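Local coordinates for 432aa long hypothetical deoxyribodipyrimidine photolyase (Sulfolobus tokodaii, PDB 2E0I), which probably repairs cyclobutane pyrimidine dimers in DNA with light, as a photolyase carrying two FAD molecules, one apparently serving as light-harvesting cofactor, at residues Phe261-Tyr265 with Asp326-Gly330; Pro44-Ala50 with Ala335-Tyr341. All blocks are in the same frame, centred on the assembly; numbering follows the deposited sequence.

Contact 1: Phe261-Tyr265 with Asp326-Gly330; sequences FGHCY and DWRWG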
loop_
_atom_site.group_PDB
_atom_site.type_symbol
_atom_site.label_atom_id
_atom_site.label_comp_id
_atom_site.label_asym_id
_atom_site.label_seq_id
_atom_site.Cartn_x
_atom_site.Cartn_y
_atom_site.Cartn_z
ATOM N N PHE A 261 -10.821 -4.006 -9.696
ATOM C CA PHE A 261 -11.321 -4.109 -8.338
ATOM C C PHE A 261 -12.578 -4.955 -8.310
ATOM O O PHE A 261 -13.684 -4.433 -8.326
ATOM C CB PHE A 261 -11.606 -2.721 -7.786
ATOM C CG PHE A 261 -10.376 -1.893 -7.601
ATOM C CD1 PHE A 261 -9.350 -2.333 -6.768
ATOM C CD2 PHE A 261 -10.229 -0.684 -8.267
ATOM C CE1 PHE A 261 -8.196 -1.584 -6.601
ATOM C CE2 PHE A 261 -9.077 0.074 -8.106
ATOM C CZ PHE A 261 -8.056 -0.378 -7.269
ATOM N N GLY A 262 -12.406 -6.271 -8.280
ATOM C CA GLY A 262 -13.554 -7.158 -8.262
ATOM C C GLY A 262 -13.508 -8.221 -9.342
ATOM O O GLY A 262 -14.103 -9.281 -9.179
ATOM N N HIS A 263 -12.827 -7.932 -10.450
ATOM C CA HIS A 263 -12.702 -8.880 -11.554
ATOM C C HIS A 263 -11.242 -9.023 -11.939
ATOM O O HIS A 263 -10.399 -8.272 -11.480
ATOM C CB HIS A 263 -13.462 -8.400 -12.792
ATOM C CG HIS A 263 -14.904 -8.079 -12.548
ATOM N ND1 HIS A 263 -15.764 -7.722 -13.566
ATOM C CD2 HIS A 263 -15.632 -8.028 -11.407
ATOM C CE1 HIS A 263 -16.956 -7.462 -13.062
ATOM N NE2 HIS A 263 -16.902 -7.640 -11.754
ATOM N N CYS A 264 -10.954 -9.986 -12.803
ATOM C CA CYS A 264 -9.591 -10.213 -13.264
ATOM C C CYS A 264 -9.234 -9.206 -14.352
ATOM O O CYS A 264 -10.079 -8.843 -15.171
ATOM C CB CYS A 264 -9.450 -11.632 -13.820
ATOM S SG CYS A 264 -9.783 -12.957 -12.637
ATOM N N TYR A 265 -7.984 -8.751 -14.353
ATOM C CA TYR A 265 -7.530 -7.804 -15.358
ATOM C C TYR A 265 -7.881 -8.423 -16.706
ATOM O O TYR A 265 -8.535 -7.794 -17.541
ATOM C CB TYR A 265 -6.023 -7.590 -15.232
ATOM C CG TYR A 265 -5.454 -6.662 -16.272
ATOM C CD1 TYR A 265 -5.924 -5.360 -16.395
ATOM C CD2 TYR A 265 -4.471 -7.098 -17.153
ATOM C CE1 TYR A 265 -5.434 -4.511 -17.377
ATOM C CE2 TYR A 265 -3.968 -6.260 -18.142
ATOM C CZ TYR A 265 -4.455 -4.968 -18.251
ATOM O OH TYR A 265 -3.989 -4.138 -19.244
ATOM N N ASP A 326 -8.996 -18.293 -4.426
ATOM C CA ASP A 326 -9.194 -17.083 -5.216
ATOM C C ASP A 326 -8.271 -15.957 -4.743
ATOM O O ASP A 326 -8.205 -15.666 -3.550
ATOM C CB ASP A 326 -10.666 -16.656 -5.116
ATOM C CG ASP A 326 -11.033 -15.550 -6.088
ATOM O OD1 ASP A 326 -12.236 -15.254 -6.197
ATOM O OD2 ASP A 326 -10.135 -14.975 -6.737
ATOM N N TRP A 327 -7.563 -15.323 -5.674
ATOM C CA TRP A 327 -6.660 -14.239 -5.312
ATOM C C TRP A 327 -7.355 -13.075 -4.603
ATOM O O TRP A 327 -6.721 -12.346 -3.845
ATOM C CB TRP A 327 -5.915 -13.717 -6.541
ATOM C CG TRP A 327 -6.789 -13.232 -7.644
ATOM C CD1 TRP A 327 -7.214 -13.947 -8.716
ATOM C CD2 TRP A 327 -7.333 -11.915 -7.796
ATOM N NE1 TRP A 327 -7.989 -13.160 -9.537
ATOM C CE2 TRP A 327 -8.079 -11.907 -8.994
ATOM C CE3 TRP A 327 -7.264 -10.740 -7.036
ATOM C CZ2 TRP A 327 -8.753 -10.769 -9.454
ATOM C CZ3 TRP A 327 -7.932 -9.606 -7.488
ATOM C CH2 TRP A 327 -8.666 -9.630 -8.687
ATOM N N ARG A 328 -8.651 -12.898 -4.845
ATOM C CA ARG A 328 -9.408 -11.825 -4.201
ATOM C C ARG A 328 -9.442 -12.035 -2.693
ATOM O O ARG A 328 -9.471 -11.073 -1.938
ATOM C CB ARG A 328 -10.840 -11.768 -4.734
ATOM C CG ARG A 328 -10.947 -11.347 -6.176
ATOM C CD ARG A 328 -12.383 -11.397 -6.632
ATOM N NE ARG A 328 -12.507 -11.422 -8.096
ATOM C CZ ARG A 328 -12.056 -12.396 -8.893
ATOM N NH1 ARG A 328 -11.435 -13.454 -8.382
ATOM N NH2 ARG A 328 -12.240 -12.318 -10.209
ATOM N N TRP A 329 -9.448 -13.291 -2.257
ATOM C CA TRP A 329 -9.454 -13.606 -0.831
ATOM C C TRP A 329 -8.140 -13.107 -0.218
ATOM O O TRP A 329 -8.118 -12.442 0.826
ATOM C CB TRP A 329 -9.565 -15.121 -0.625
ATOM C CG TRP A 329 -10.929 -15.717 -0.873
ATOM C CD1 TRP A 329 -11.852 -15.318 -1.801
ATOM C CD2 TRP A 329 -11.491 -16.861 -0.218
ATOM N NE1 TRP A 329 -12.955 -16.143 -1.763
ATOM C CE2 TRP A 329 -12.759 -17.098 -0.801
ATOM C CE3 TRP A 329 -11.046 -17.713 0.804
ATOM C CZ2 TRP A 329 -13.586 -18.153 -0.394
ATOM C CZ3 TRP A 329 -11.869 -18.764 1.208
ATOM C CH2 TRP A 329 -13.125 -18.972 0.608
ATOM N N GLY A 330 -7.040 -13.443 -0.883
ATOM C CA GLY A 330 -5.733 -13.037 -0.411
ATOM C C GLY A 330 -5.590 -11.534 -0.459
ATOM O O GLY A 330 -5.028 -10.936 0.445
#

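Contact 2: Pro44-Ala50 with Ala335-Tyr341; sequences PYKSEFA and ATKLVDY. With FAD (flavin-adenine dinucleotide), chain F.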
loop_
_atom_site.group_PDB
_atom_site.type_symbol
_atom_site.label_atom_id
_atom_site.label_comp_id
_atom_site.label_asym_id
_atom_site.label_seq_id
_atom_site.Cartn_x
_atom_site.Cartn_y
_atom_site.Cartn_z
ATOM N N PRO A 44 -14.321 -3.581 5.428
ATOM C CA PRO A 44 -13.780 -4.937 5.338
ATOM C C PRO A 44 -12.296 -4.937 4.922
ATOM O O PRO A 44 -11.557 -5.872 5.218
ATOM C CB PRO A 44 -14.675 -5.594 4.281
ATOM C CG PRO A 44 -15.945 -4.780 4.325
ATOM C CD PRO A 44 -15.443 -3.381 4.495
ATOM N N TYR A 45 -11.867 -3.879 4.246
ATOM C CA TYR A 45 -10.504 -3.788 3.756
ATOM C C TYR A 45 -9.590 -2.950 4.639
ATOM O O TYR A 45 -8.513 -2.514 4.219
ATOM C CB TYR A 45 -10.529 -3.217 2.338
ATOM C CG TYR A 45 -11.028 -4.197 1.314
ATOM C CD1 TYR A 45 -10.134 -4.920 0.526
ATOM C CD2 TYR A 45 -12.386 -4.425 1.141
ATOM C CE1 TYR A 45 -10.580 -5.845 -0.416
ATOM C CE2 TYR A 45 -12.847 -5.352 0.208
ATOM C CZ TYR A 45 -11.942 -6.053 -0.567
ATOM O OH TYR A 45 -12.390 -6.951 -1.505
ATOM N N LYS A 46 -10.010 -2.734 5.872
ATOM C CA LYS A 46 -9.226 -1.916 6.777
ATOM C C LYS A 46 -8.138 -2.683 7.512
ATOM O O LYS A 46 -8.318 -3.828 7.913
ATOM C CB LYS A 46 -10.147 -1.219 7.780
ATOM C CG LYS A 46 -9.421 -0.521 8.913
ATOM C CD LYS A 46 -10.400 -0.056 9.976
ATOM C CE LYS A 46 -9.695 0.271 11.287
ATOM N NZ LYS A 46 -10.647 0.762 12.346
ATOM N N SER A 47 -6.999 -2.018 7.669
ATOM C CA SER A 47 -5.856 -2.567 8.355
ATOM C C SER A 47 -5.649 -1.741 9.628
ATOM O O SER A 47 -5.594 -0.514 9.568
ATOM C CB SER A 47 -4.624 -2.471 7.445
ATOM O OG SER A 47 -3.436 -2.782 8.157
ATOM N N GLU A 48 -5.550 -2.401 10.781
ATOM C CA GLU A 48 -5.331 -1.669 12.024
ATOM C C GLU A 48 -3.940 -1.052 12.006
ATOM O O GLU A 48 -3.748 0.076 12.458
ATOM C CB GLU A 48 -5.468 -2.576 13.249
ATOM C CG GLU A 48 -6.889 -2.950 13.635
ATOM C CD GLU A 48 -7.831 -1.752 13.752
ATOM O OE1 GLU A 48 -7.402 -0.668 14.220
ATOM O OE2 GLU A 48 -9.024 -1.905 13.384
ATOM N N PHE A 49 -2.966 -1.787 11.485
ATOM C CA PHE A 49 -1.608 -1.267 11.417
ATOM C C PHE A 49 -1.533 -0.018 10.539
ATOM O O PHE A 49 -0.930 0.975 10.925
ATOM C CB PHE A 49 -0.644 -2.329 10.877
ATOM C CG PHE A 49 -0.385 -3.460 11.825
ATOM C CD1 PHE A 49 -0.017 -3.217 13.139
ATOM C CD2 PHE A 49 -0.462 -4.783 11.389
ATOM C CE1 PHE A 49 0.276 -4.272 14.003
ATOM C CE2 PHE A 49 -0.167 -5.848 12.253
ATOM C CZ PHE A 49 0.201 -5.586 13.557
ATOM N N ALA A 50 -2.138 -0.077 9.359
ATOM C CA ALA A 50 -2.138 1.062 8.450
ATOM C C ALA A 50 -2.761 2.290 9.103
ATOM O O ALA A 50 -2.258 3.405 8.971
ATOM C CB ALA A 50 -2.907 0.720 7.195
ATOM N N ALA A 335 -5.034 -6.595 2.649
ATOM C CA ALA A 335 -5.552 -5.244 2.881
ATOM C C ALA A 335 -5.826 -5.073 4.367
ATOM O O ALA A 335 -5.830 -3.967 4.921
ATOM C CB ALA A 335 -6.847 -5.018 2.076
ATOM N N THR A 336 -6.013 -6.205 5.014
ATOM C CA THR A 336 -6.315 -6.243 6.415
ATOM C C THR A 336 -5.104 -6.186 7.307
ATOM O O THR A 336 -5.216 -5.854 8.472
ATOM C CB THR A 336 -7.133 -7.510 6.682
ATOM O OG1 THR A 336 -8.516 -7.154 6.701
ATOM C CG2 THR A 336 -6.727 -8.203 7.959
ATOM N N LYS A 337 -3.934 -6.478 6.764
ATOM C CA LYS A 337 -2.737 -6.498 7.592
ATOM C C LYS A 337 -1.636 -5.527 7.226
ATOM O O LYS A 337 -0.937 -5.027 8.103
ATOM C CB LYS A 337 -2.159 -7.906 7.601
ATOM C CG LYS A 337 -3.095 -8.948 8.172
ATOM C CD LYS A 337 -3.340 -8.666 9.634
ATOM C CE LYS A 337 -3.978 -9.836 10.337
ATOM N NZ LYS A 337 -3.572 -9.793 11.781
ATOM N N LEU A 338 -1.476 -5.273 5.932
ATOM C CA LEU A 338 -0.436 -4.372 5.443
ATOM C C LEU A 338 -0.458 -2.965 6.046
ATOM O O LEU A 338 -1.480 -2.281 6.047
ATOM C CB LEU A 338 -0.518 -4.278 3.915
ATOM C CG LEU A 338 0.379 -5.149 3.026
ATOM C CD1 LEU A 338 1.007 -6.300 3.795
ATOM C CD2 LEU A 338 -0.454 -5.645 1.860
ATOM N N VAL A 339 0.681 -2.537 6.571
ATOM C CA VAL A 339 0.784 -1.204 7.133
ATOM C C VAL A 339 0.815 -0.232 5.953
ATOM O O VAL A 339 0.501 0.949 6.106
ATOM C CB VAL A 339 2.096 -1.029 7.951
ATOM C CG1 VAL A 339 3.306 -1.209 7.042
ATOM C CG2 VAL A 339 2.144 0.352 8.590
ATOM N N ASP A 340 1.184 -0.744 4.775
ATOM C CA ASP A 340 1.285 0.071 3.561
ATOM C C ASP A 340 0.182 -0.195 2.527
ATOM O O ASP A 340 0.331 0.135 1.348
ATOM C CB ASP A 340 2.660 -0.147 2.895
ATOM C CG ASP A 340 2.903 -1.612 2.503
ATOM O OD1 ASP A 340 1.925 -2.398 2.510
ATOM O OD2 ASP A 340 4.063 -1.984 2.182
ATOM N N TYR A 341 -0.932 -0.771 2.956
ATOM C CA TYR A 341 -1.995 -1.082 2.011
ATOM C C TYR A 341 -2.349 -0.012 0.987
ATOM O O TYR A 341 -2.726 1.111 1.330
ATOM C CB TYR A 341 -3.277 -1.488 2.741
ATOM C CG TYR A 341 -4.419 -1.757 1.788
ATOM C CD1 TYR A 341 -5.555 -0.950 1.782
ATOM C CD2 TYR A 341 -4.341 -2.796 0.863
ATOM C CE1 TYR A 341 -6.587 -1.176 0.875
ATOM C CE2 TYR A 341 -5.358 -3.029 -0.045
ATOM C CZ TYR A 341 -6.480 -2.216 -0.034
ATOM O OH TYR A 341 -7.492 -2.448 -0.933
HETATM P PA FAD F . -9.505 3.075 1.301
HETATM O O1A FAD F . -8.660 1.953 0.831
HETATM O O2A FAD F . -9.734 3.424 2.719
HETATM O O5B FAD F . -10.922 2.361 1.022
HETATM C C5B FAD F . -12.134 3.123 1.037
HETATM C C4B FAD F . -13.341 2.277 0.622
HETATM O O4B FAD F . -12.918 1.370 -0.415
HETATM C C3B FAD F . -13.834 1.395 1.770
HETATM O O3B FAD F . -15.203 1.043 1.550
HETATM C C2B FAD F . -12.935 0.170 1.604
HETATM O O2B FAD F . -13.561 -0.963 2.210
HETATM C C1B FAD F . -12.997 0.023 0.083
HETATM N N9A FAD F . -11.891 -0.818 -0.436
HETATM C C8A FAD F . -10.595 -0.650 -0.179
HETATM N N7A FAD F . -9.877 -1.552 -0.844
HETATM C C5A FAD F . -10.723 -2.305 -1.537
HETATM C C6A FAD F . -10.576 -3.367 -2.421
HETATM N N6A FAD F . -9.370 -3.861 -2.683
HETATM N N1A FAD F . -11.667 -3.906 -2.985
HETATM C C2A FAD F . -12.875 -3.447 -2.706
HETATM N N3A FAD F . -13.051 -2.440 -1.867
HETATM C C4A FAD F . -12.007 -1.846 -1.273
HETATM N N1 FAD F . -8.301 9.223 4.233
HETATM C C2 FAD F . -9.173 10.209 4.712
HETATM O O2 FAD F . -9.250 11.294 4.140
HETATM N N3 FAD F . -9.991 9.931 5.814
HETATM C C4 FAD F . -9.944 8.671 6.426
HETATM O O4 FAD F . -10.660 8.435 7.399
HETATM C C4X FAD F . -9.090 7.689 5.936
HETATM N N5 FAD F . -9.088 6.406 6.501
HETATM C C5X FAD F . -8.245 5.409 5.992
HETATM C C6 FAD F . -8.317 4.116 6.502
HETATM C C7 FAD F . -7.553 3.095 5.943
HETATM C C7M FAD F . -7.655 1.681 6.519
HETATM C C8 FAD F . -6.710 3.376 4.871
HETATM C C8M FAD F . -5.858 2.278 4.233
HETATM C C9 FAD F . -6.633 4.672 4.368
HETATM C C9A FAD F . -7.398 5.694 4.924
HETATM N N10 FAD F . -7.369 6.992 4.388
HETATM C C10 FAD F . -8.267 7.965 4.847
HETATM C "C1'" FAD F . -6.452 7.329 3.274
HETATM C "C2'" FAD F . -7.001 6.924 1.906
HETATM O "O2'" FAD F . -6.043 6.101 1.233
HETATM C "C3'" FAD F . -7.323 8.164 1.067
HETATM O "O3'" FAD F . -8.368 8.910 1.700
HETATM C "C4'" FAD F . -7.763 7.767 -0.344
HETATM O "O4'" FAD F . -7.843 8.943 -1.156
HETATM C "C5'" FAD F . -9.125 7.069 -0.317
HETATM O "O5'" FAD F . -9.228 6.079 -1.343
HETATM P P FAD F . -8.836 4.550 -1.022
HETATM O O1P FAD F . -9.273 3.740 -2.182
HETATM O O2P FAD F . -7.420 4.473 -0.601
HETATM O O3P FAD F . -9.811 4.228 0.217
#

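Contact 1: Phe261-Tyr265 with Asp326-Gly330
The indole of W327 meets the loop 261-265 with its edge: C264 SG and the carbonyl group of H263 both lie close to its plane, while one face carries R328 CG and D326 OD2, both toward the rim. The guanidinium of R328 in turn has W327 CZ2 over the centre of one face, 3.7 Å above its plane, and receives G262 O and D326 OD2 at its edge. These groups sit at the N-terminus of helix 327-337 in the helical FAD-binding domain, where D326 is the N-cap: R328 N donates to D326 OD2 over 3.2 Å, approaching from above the carboxylate plane. The same oxygen forms a salt bridge with R328 NH1, so one carboxylate serves both the helix end and the side chain that reaches the loop. With its chain extended from CG to NE, R328 hands NE to G262 O, an almost straight bond of 2.9 Å (170° at the hydrogen); the donor stands above the carbonyl plane, although the oxygen lies in the guanidinium plane. G262 adopts backbone angles at which a side chain would jam against the carbonyl oxygen of F261. D270 makes a salt bridge with R328 NH2 and accepts a hydrogen bond from C264 N, tying the arginine and the loop together a second time. N347 and Q351 of helix 343-353 also touch W327. In the longer bond from W327 NE1 to C264 SG, 3.6 Å, which is also a sulfur-aromatic contact at the ring edge, the sulfur lies 3° out of the indole plane.

Contact 2: Pro44-Ala50 with Ala335-Tyr341
S47 joins the two segments by its hydroxyl, which donates to L338 O (2.9 Å from OG) and accepts from A50 N as the N-cap bond of helix 48-66. Both uses depend on one torsion, which sets OG anti to the backbone N (chi1 170°). This is where the N-terminal α/β photolyase domain packs on the FAD-binding domain, just before and within the type I turn L338-Y341. Around the serine, backbone packs closely on backbone, with the CA-H groups of T336 and S47 directed at K46 O and T336 O respectively. Y45 swings CG to the side of its own backbone N (chi1 -73°), bringing the ring edge at CD1 to A335 CB, 3.6 Å away, and turning one face to the adenine of an FAD, with C6A above the rim. With an alanine here, the adenine would probably lose its aromatic neighbour and a gap open beside A335 CB. Y341 rests one ring face on A335 CB and points its hydroxyl at the same adenine, donating to FAD N7A. K46 NZ donates a hydrogen bond to L40 O and forms a salt bridge with E48 OE2, while nearer the backbone K46 CG lies 3.7 Å from FAD C7M. Farther along, F49 turns its ring edge toward 335-341, with CD2 3.3 Å from K337 O.

How the contacts relate
Both contacts draw on helix 327-337: contact 1 uses its capped start and contact 2 its C-terminal part and the chain beyond. Their centres are about 17 Å apart, and their nearest atoms, about 5 Å apart, do not touch. Along the chain the order is 44-50, 261-265, 326-330, 335-341, which nests contact 1 inside the much longer loop closed by contact 2. Contact 1 stays within the FAD-binding domain, whereas contact 2 joins that domain to the N-terminal parallel-sheet domain. The helix thus links internal packing to the domain interface, where contact 2 contributes residues to the pockets of both FAD molecules.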